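Long-range contacts in bromo domain containing protein (Cryptosporidium parvum, PDB 5U9N), which probably reads acetylated lysines, as bromodomains do, through its second bromodomain, crystallised here with the inhibitor bromosporine: residues E53-I58 / K104-N109; I58-R63 / Q91-P96. One frame throughout, in Å; residues are numbered along the deposited sequence.

Contact 1: residues E53-I58 / K104-N109; sequences EACDYI and KLIFSN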
ATOM      1  N   GLU A  53       8.844   2.616   9.422  1.00 41.33           N
ATOM      2  CA  GLU A  53       7.745   1.646   9.316  1.00 39.05           C
ATOM      3  C   GLU A  53       7.533   1.212   7.855  1.00 40.48           C
ATOM      4  O   GLU A  53       6.789   1.845   7.126  1.00 37.05           O
ATOM      5  CB  GLU A  53       6.445   2.236   9.899  1.00 39.22           C
ATOM      6  CG  GLU A  53       5.344   1.198  10.126  1.00 50.98           C
ATOM      7  CD  GLU A  53       3.957   1.744  10.469  1.00 68.76           C
ATOM      8  OE1 GLU A  53       3.806   2.985  10.596  1.00 45.04           O
ATOM      9  OE2 GLU A  53       3.019   0.921  10.598  1.00 53.92           O
ATOM     10  N   ALA A  54       8.141   0.105   7.454  1.00 40.62           N
ATOM     11  CA  ALA A  54       7.942  -0.418   6.097  1.00 40.96           C
ATOM     12  C   ALA A  54       6.571  -1.093   5.963  1.00 48.46           C
ATOM     13  O   ALA A  54       6.000  -1.522   6.961  1.00 50.67           O
ATOM     14  CB  ALA A  54       9.030  -1.403   5.749  1.00 41.94           C
ATOM     15  N   CYS A  55       6.031  -1.150   4.738  1.00 44.77           N
ATOM     16  CA  CYS A  55       4.756  -1.818   4.490  1.00 44.98           C
ATOM     17  C   CYS A  55       4.637  -2.246   3.008  1.00 46.10           C
ATOM     18  O   CYS A  55       5.413  -1.785   2.160  1.00 44.93           O
ATOM     19  CB  CYS A  55       3.593  -0.921   4.900  1.00 45.81           C
ATOM     20  SG  CYS A  55       2.031  -1.806   5.127  1.00 51.14           S
ATOM     21  N   ASP A  56       3.650  -3.121   2.694  1.00 41.36           N
ATOM     22  CA  ASP A  56       3.443  -3.604   1.314  1.00 40.59           C
ATOM     23  C   ASP A  56       2.108  -4.326   1.190  1.00 41.85           C
ATOM     24  O   ASP A  56       1.464  -4.599   2.195  1.00 40.69           O
ATOM     25  CB  ASP A  56       4.590  -4.520   0.875  1.00 44.03           C
ATOM     26  CG  ASP A  56       5.036  -5.456   1.964  1.00 59.96           C
ATOM     27  OD1 ASP A  56       4.385  -6.505   2.140  1.00 62.02           O
ATOM     28  OD2 ASP A  56       5.956  -5.082   2.729  1.00 66.80           O
ATOM     29  N   TYR A  57       1.687  -4.607  -0.050  1.00 38.22           N
ATOM     30  CA  TYR A  57       0.358  -5.159  -0.345  1.00 37.89           C
ATOM     31  C   TYR A  57       0.146  -6.524   0.239  1.00 43.08           C
ATOM     32  O   TYR A  57      -0.933  -6.788   0.759  1.00 43.75           O
ATOM     33  CB  TYR A  57       0.112  -5.245  -1.869  1.00 38.71           C
ATOM     34  CG  TYR A  57       0.121  -3.928  -2.628  1.00 39.28           C
ATOM     35  CD1 TYR A  57      -0.238  -2.730  -2.003  1.00 40.44           C
ATOM     36  CD2 TYR A  57       0.381  -3.892  -3.991  1.00 40.58           C
ATOM     37  CE1 TYR A  57      -0.302  -1.532  -2.716  1.00 38.98           C
ATOM     38  CE2 TYR A  57       0.323  -2.703  -4.711  1.00 40.33           C
ATOM     39  CZ  TYR A  57      -0.017  -1.525  -4.072  1.00 44.87           C
ATOM     40  OH  TYR A  57      -0.084  -0.361  -4.799  1.00 43.92           O
ATOM     41  N   ILE A  58       1.115  -7.423   0.101  1.00 42.25           N
ATOM     42  CA  ILE A  58       0.942  -8.794   0.607  1.00 44.05           C
ATOM     43  C   ILE A  58       0.832  -8.767   2.145  1.00 45.18           C
ATOM     44  O   ILE A  58       0.034  -9.520   2.704  1.00 45.34           O
ATOM     45  CB  ILE A  58       2.079  -9.740   0.103  1.00 49.50           C
ATOM     46  CG1 ILE A  58       1.690 -11.226   0.316  1.00 53.40           C
ATOM     47  CG2 ILE A  58       3.430  -9.446   0.786  1.00 49.31           C
ATOM     48  CD1 ILE A  58       0.371 -11.673  -0.449  1.00 64.58           C
ATOM     49  N   LYS A 104      -1.502   4.116   2.274  1.00 30.15           N
ATOM     50  CA  LYS A 104      -0.851   5.391   1.997  1.00 28.44           C
ATOM     51  C   LYS A 104       0.576   5.425   2.528  1.00 32.90           C
ATOM     52  O   LYS A 104       1.418   6.098   1.940  1.00 33.62           O
ATOM     53  CB  LYS A 104      -1.644   6.534   2.568  1.00 29.33           C
ATOM     54  CG  LYS A 104      -2.928   6.766   1.818  1.00 30.77           C
ATOM     55  CD  LYS A 104      -3.640   7.985   2.350  1.00 26.63           C
ATOM     56  CE  LYS A 104      -4.648   8.529   1.388  1.00 27.40           C
ATOM     57  NZ  LYS A 104      -5.421   9.676   1.993  1.00 40.22           N
ATOM     58  N   LEU A 105       0.860   4.663   3.590  1.00 30.06           N
ATOM     59  CA  LEU A 105       2.220   4.513   4.148  1.00 30.62           C
ATOM     60  C   LEU A 105       3.195   3.928   3.096  1.00 34.24           C
ATOM     61  O   LEU A 105       4.355   4.316   3.057  1.00 34.56           O
ATOM     62  CB  LEU A 105       2.167   3.594   5.397  1.00 31.45           C
ATOM     63  CG  LEU A 105       3.474   3.257   6.077  1.00 37.28           C
ATOM     64  CD1 LEU A 105       4.102   4.482   6.694  1.00 37.06           C
ATOM     65  CD2 LEU A 105       3.261   2.207   7.118  1.00 42.00           C
ATOM     66  N   ILE A 106       2.713   2.988   2.273  1.00 31.92           N
ATOM     67  CA  ILE A 106       3.473   2.357   1.184  1.00 31.14           C
ATOM     68  C   ILE A 106       3.949   3.426   0.200  1.00 34.72           C
ATOM     69  O   ILE A 106       5.088   3.402  -0.224  1.00 37.05           O
ATOM     70  CB  ILE A 106       2.580   1.291   0.453  1.00 34.58           C
ATOM     71  CG1 ILE A 106       2.308   0.092   1.364  1.00 35.71           C
ATOM     72  CG2 ILE A 106       3.223   0.801  -0.871  1.00 36.60           C
ATOM     73  CD1 ILE A 106       1.276  -0.894   0.808  1.00 44.63           C
ATOM     74  N   PHE A 107       3.057   4.307  -0.214  1.00 30.54           N
ATOM     75  CA  PHE A 107       3.375   5.332  -1.211  1.00 28.23           C
ATOM     76  C   PHE A 107       4.197   6.501  -0.628  1.00 33.37           C
ATOM     77  O   PHE A 107       5.042   7.016  -1.348  1.00 36.09           O
ATOM     78  CB  PHE A 107       2.085   5.858  -1.863  1.00 28.08           C
ATOM     79  CG  PHE A 107       1.233   4.754  -2.469  1.00 27.58           C
ATOM     80  CD1 PHE A 107       1.816   3.717  -3.193  1.00 30.10           C
ATOM     81  CD2 PHE A 107      -0.138   4.717  -2.259  1.00 27.31           C
ATOM     82  CE1 PHE A 107       1.042   2.673  -3.695  1.00 31.00           C
ATOM     83  CE2 PHE A 107      -0.906   3.655  -2.740  1.00 30.76           C
ATOM     84  CZ  PHE A 107      -0.305   2.625  -3.426  1.00 30.30           C
ATOM     85  N   SER A 108       4.010   6.885   0.660  1.00 28.56           N
ATOM     86  CA  SER A 108       4.790   7.966   1.248  1.00 28.70           C
ATOM     87  C   SER A 108       6.194   7.513   1.574  1.00 35.85           C
ATOM     88  O   SER A 108       7.119   8.326   1.516  1.00 37.55           O
ATOM     89  CB  SER A 108       4.114   8.517   2.503  1.00 33.32           C
ATOM     90  OG  SER A 108       3.985   7.560   3.537  1.00 43.81           O
ATOM     91  N   ASN A 109       6.377   6.234   1.944  1.00 31.77           N
ATOM     92  CA  ASN A 109       7.729   5.713   2.208  1.00 32.75           C
ATOM     93  C   ASN A 109       8.531   5.713   0.902  1.00 34.99           C
ATOM     94  O   ASN A 109       9.688   6.124   0.876  1.00 34.66           O
ATOM     95  CB  ASN A 109       7.669   4.285   2.775  1.00 32.99           C
ATOM     96  CG  ASN A 109       7.158   4.206   4.187  1.00 49.00           C
ATOM     97  OD1 ASN A 109       7.025   5.212   4.886  1.00 41.56           O
ATOM     98  ND2 ASN A 109       6.846   3.002   4.633  1.00 41.26           N
TER
HETATM   99  O   HOH W   1       7.640   5.093   7.741  1.00 39.44           O
HETATM  100  O   HOH W   2       7.458   0.554   2.844  1.00 41.28           O
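The final residues of the bromodomain ZA loop run into helix 57-65 here, and E53, C55 and Y57 are laid against helix 96-113 near the ligand pocket. The polar tie is made by N109, whose ND2 donates to the backbone O of E53 at 2.7 Å. The bond is bent, with 140° at the hydrogen, and the donor stands 31° out of the carbonyl plane. Two waters complete the grip on this amide: one joins OD1 to E53 N, the other joins ND2 to C55 N, so both ends of the side chain are held and its rotation is fixed by three partners. Next to it, L105 CD2 packs against the carboxylate carbon of E53 (CD, 3.5 Å) and against C55 CB; the E53 and L105 side chains cross at about a right angle, while E53 OE1 reaches R101 in a salt bridge. I106 does the apolar work further along. Its CG1 lies against the C55 carbonyl and, with CD1 anti to CA (chi2 171°), CD1 reaches D56 CA at 3.5 Å and Y57 CD1 at 3.7 Å. D56, at the N-cap, points its side chain away and caps a backbone N of helix 57-65, while its OD1 bonds T59 OG1. The side chain of I106 lies about 6 Å from bromosporine, which places this packing close to the pocket. Deeper in the bundle, Y57 crosses F107 at about a right angle, and its OH meets the edge of that ring, in the ring plane, 3.3 Å from CZ.

Contact 2: residues I58-R63 / Q91-P96; sequences ITIEKR and QTIENP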
ATOM      1  N   ILE A  58       1.115  -7.423   0.101  1.00 42.25           N
ATOM      2  CA  ILE A  58       0.942  -8.794   0.607  1.00 44.05           C
ATOM      3  C   ILE A  58       0.832  -8.767   2.145  1.00 45.18           C
ATOM      4  O   ILE A  58       0.034  -9.520   2.704  1.00 45.34           O
ATOM      5  CB  ILE A  58       2.079  -9.740   0.103  1.00 49.50           C
ATOM      6  CG1 ILE A  58       1.690 -11.226   0.316  1.00 53.40           C
ATOM      7  CG2 ILE A  58       3.430  -9.446   0.786  1.00 49.31           C
ATOM      8  CD1 ILE A  58       0.371 -11.673  -0.449  1.00 64.58           C
ATOM      9  N   THR A  59       1.566  -7.839   2.814  1.00 40.51           N
ATOM     10  CA  THR A  59       1.508  -7.681   4.281  1.00 40.54           C
ATOM     11  C   THR A  59       0.128  -7.126   4.703  1.00 43.56           C
ATOM     12  O   THR A  59      -0.419  -7.574   5.690  1.00 44.58           O
ATOM     13  CB  THR A  59       2.649  -6.776   4.776  1.00 42.82           C
ATOM     14  OG1 THR A  59       3.879  -7.440   4.572  1.00 48.44           O
ATOM     15  CG2 THR A  59       2.522  -6.435   6.246  1.00 42.62           C
ATOM     16  N   ILE A  60      -0.425  -6.182   3.945  1.00 39.08           N
ATOM     17  CA  ILE A  60      -1.758  -5.635   4.231  1.00 38.52           C
ATOM     18  C   ILE A  60      -2.816  -6.721   3.995  1.00 43.55           C
ATOM     19  O   ILE A  60      -3.713  -6.884   4.827  1.00 43.29           O
ATOM     20  CB  ILE A  60      -2.049  -4.370   3.378  1.00 39.21           C
ATOM     21  CG1 ILE A  60      -1.145  -3.214   3.803  1.00 38.77           C
ATOM     22  CG2 ILE A  60      -3.517  -3.966   3.511  1.00 39.55           C
ATOM     23  CD1 ILE A  60      -1.250  -1.948   2.877  1.00 42.43           C
ATOM     24  N   GLU A  61      -2.741  -7.423   2.829  1.00 41.71           N
ATOM     25  CA  GLU A  61      -3.669  -8.526   2.492  1.00 43.70           C
ATOM     26  C   GLU A  61      -3.714  -9.570   3.599  1.00 49.74           C
ATOM     27  O   GLU A  61      -4.792  -9.997   3.983  1.00 51.36           O
ATOM     28  CB  GLU A  61      -3.264  -9.216   1.169  1.00 46.26           C
ATOM     29  CG  GLU A  61      -4.196 -10.377   0.797  1.00 59.03           C
ATOM     30  CD  GLU A  61      -4.037 -10.940  -0.601  1.00 78.90           C
ATOM     31  OE1 GLU A  61      -4.998 -11.574  -1.094  1.00 77.91           O
ATOM     32  OE2 GLU A  61      -2.962 -10.738  -1.212  1.00 71.35           O
ATOM     33  N   LYS A  62      -2.547 -10.002   4.087  1.00 47.71           N
ATOM     34  CA  LYS A  62      -2.475 -10.979   5.175  1.00 50.45           C
ATOM     35  C   LYS A  62      -3.048 -10.406   6.498  1.00 53.70           C
ATOM     36  O   LYS A  62      -3.633 -11.157   7.270  1.00 55.13           O
ATOM     37  CB  LYS A  62      -1.026 -11.454   5.385  1.00 54.65           C
ATOM     38  CG  LYS A  62      -0.546 -12.418   4.297  1.00 67.21           C
ATOM     39  CD  LYS A  62       0.921 -12.820   4.496  1.00 74.14           C
ATOM     40  CE  LYS A  62       1.384 -13.841   3.484  1.00 83.37           C
ATOM     41  N   ARG A  63      -2.892  -9.083   6.750  1.00 48.98           N
ATOM     42  CA  ARG A  63      -3.480  -8.446   7.941  1.00 48.67           C
ATOM     43  C   ARG A  63      -5.037  -8.365   7.845  1.00 54.35           C
ATOM     44  O   ARG A  63      -5.708  -8.390   8.880  1.00 55.14           O
ATOM     45  CB  ARG A  63      -2.911  -7.045   8.157  1.00 46.75           C
ATOM     46  CG  ARG A  63      -1.502  -7.003   8.719  1.00 45.57           C
ATOM     47  CD  ARG A  63      -1.254  -5.697   9.444  1.00 49.92           C
ATOM     48  NE  ARG A  63       0.163  -5.351   9.492  1.00 63.23           N
ATOM     49  CZ  ARG A  63       0.665  -4.321  10.172  1.00 77.99           C
ATOM     50  NH1 ARG A  63       1.969  -4.074  10.149  1.00 76.22           N
ATOM     51  NH2 ARG A  63      -0.137  -3.531  10.886  1.00 50.74           N
ATOM     52  N   GLN A  91      -0.592  -9.281  13.257  1.00 81.05           N
ATOM     53  CA  GLN A  91      -1.495  -8.163  13.564  1.00 78.19           C
ATOM     54  C   GLN A  91      -2.741  -8.204  12.656  1.00 77.14           C
ATOM     55  O   GLN A  91      -2.750  -8.924  11.657  1.00 76.98           O
ATOM     56  CB  GLN A  91      -0.753  -6.824  13.392  1.00 77.62           C
ATOM     57  CG  GLN A  91       0.519  -6.716  14.241  1.00 96.24           C
ATOM     58  CD  GLN A  91       1.418  -5.602  13.774  1.00112.85           C
ATOM     59  OE1 GLN A  91       2.470  -5.837  13.170  1.00108.10           O
ATOM     60  NE2 GLN A  91       1.028  -4.365  14.044  1.00103.74           N
ATOM     61  N   THR A  92      -3.794  -7.450  13.017  1.00 69.87           N
ATOM     62  CA  THR A  92      -5.036  -7.409  12.232  1.00 67.25           C
ATOM     63  C   THR A  92      -5.503  -5.963  12.063  1.00 62.57           C
ATOM     64  O   THR A  92      -5.354  -5.154  12.980  1.00 62.94           O
ATOM     65  CB  THR A  92      -6.127  -8.279  12.898  1.00 83.57           C
ATOM     66  OG1 THR A  92      -7.159  -8.544  11.940  1.00 85.75           O
ATOM     67  CG2 THR A  92      -6.733  -7.622  14.140  1.00 85.80           C
ATOM     68  N   ILE A  93      -6.068  -5.647  10.889  1.00 51.80           N
ATOM     69  CA  ILE A  93      -6.581  -4.308  10.580  1.00 47.18           C
ATOM     70  C   ILE A  93      -7.986  -4.156  11.225  1.00 49.59           C
ATOM     71  O   ILE A  93      -8.930  -4.827  10.805  1.00 49.14           O
ATOM     72  CB  ILE A  93      -6.598  -4.063   9.031  1.00 47.48           C
ATOM     73  CG1 ILE A  93      -5.171  -4.074   8.468  1.00 44.97           C
ATOM     74  CG2 ILE A  93      -7.280  -2.713   8.692  1.00 48.79           C
ATOM     75  CD1 ILE A  93      -5.066  -4.525   7.170  1.00 43.37           C
ATOM     76  N   GLU A  94      -8.108  -3.265  12.246  1.00 44.04           N
ATOM     77  CA  GLU A  94      -9.339  -3.107  13.020  1.00 43.83           C
ATOM     78  C   GLU A  94     -10.409  -2.340  12.278  1.00 43.91           C
ATOM     79  O   GLU A  94     -11.569  -2.460  12.645  1.00 42.59           O
ATOM     80  CB  GLU A  94      -9.064  -2.384  14.351  1.00 46.39           C
ATOM     81  CG  GLU A  94      -8.433  -3.258  15.428  1.00 65.30           C
ATOM     82  CD  GLU A  94      -8.338  -2.575  16.784  1.00 97.70           C
ATOM     83  OE1 GLU A  94      -9.390  -2.120  17.291  1.00 98.53           O
ATOM     84  OE2 GLU A  94      -7.211  -2.462  17.324  1.00 89.17           O
ATOM     85  N   ASN A  95     -10.044  -1.490  11.291  1.00 39.71           N
ATOM     86  CA  ASN A  95     -11.060  -0.665  10.621  1.00 39.61           C
ATOM     87  C   ASN A  95     -10.567  -0.113   9.271  1.00 42.60           C
ATOM     88  O   ASN A  95      -9.385  -0.204   8.963  1.00 43.08           O
ATOM     89  CB  ASN A  95     -11.474   0.496  11.548  1.00 39.86           C
ATOM     90  CG  ASN A  95     -10.319   1.165  12.246  1.00 43.19           C
ATOM     91  OD1 ASN A  95      -9.347   1.588  11.628  1.00 44.06           O
ATOM     92  ND2 ASN A  95     -10.375   1.228  13.534  1.00 37.52           N
ATOM     93  N   PRO A  96     -11.461   0.512   8.467  1.00 39.05           N
ATOM     94  CA  PRO A  96     -11.016   1.081   7.185  1.00 37.27           C
ATOM     95  C   PRO A  96     -10.016   2.233   7.353  1.00 38.99           C
ATOM     96  O   PRO A  96      -9.262   2.525   6.440  1.00 37.52           O
ATOM     97  CB  PRO A  96     -12.336   1.593   6.555  1.00 39.48           C
ATOM     98  CG  PRO A  96     -13.406   0.914   7.278  1.00 45.48           C
ATOM     99  CD  PRO A  96     -12.916   0.706   8.654  1.00 41.20           C
TER
HETATM  100  O   HOH W   3      -2.736  -3.686  11.629  1.00 64.17           O
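The backbone O of R63, in the last turns of helix 57-65, takes two weak hydrogen bonds from the loop that returns toward helix 96-113. T92 OG1 donates to R63 O from 3.4 Å, its hydroxyl set anti to the backbone N (chi1 -163°), and I93 N reaches the same R63 O at that length, nearly straight, 161° at the hydrogen. T92 CA adds a CA-H...O contact to this oxygen. The loop, the AB loop of the bromodomain, is thereby joined to the helix by a backbone N-H and a side-chain hydroxyl, both weakly. Further out, the R63 and Q91 side chains lie side by side and point the same way, their guanidinium and amide planes 39° apart. Q91 OE1 sits 3.5 Å above one guanidinium face, offset toward the rim, although Q91 is poorly ordered. At the guanidinium edge, in its plane, a water accepts from R63 NH2 at 2.7 Å and passes a weak bond on to T92 O. On the buried side I93 CD1 touches R63 CB at 3.5 Å and lies by I60 CG2 and the I60 carbonyl O. I60 continues this layer inward onto F99, L102, V103 and I106 of helix 96-113. Past I93, N95 caps the start of that helix through E98 N, P96 packs on helix 143-148, and T92 leans on R10, so that the loop lies among helices 9-20, 57-65, 96-113 and 143-148.

From the N terminus the chain runs through helix 9-20 and the long ZA loop, which carries helix 41-50, before reaching segment 53-58. Contact 1 joins the end of that loop to helix 96-113 and closes a large loop of some 45 residues. Contact 2 closes a smaller one within it, from the end of helix 57-65 to segment 91-96, spanning residues 68-89, which are not modelled and are probably disordered. The two share I58 and helix 57-65, and they touch where I106 CD1 packs on I60 CD1, 3.4 Å apart. Together they fasten helix 57-65 at its start and near its end: contact 1 close to the pocket, contact 2 toward the distal end of the bundle.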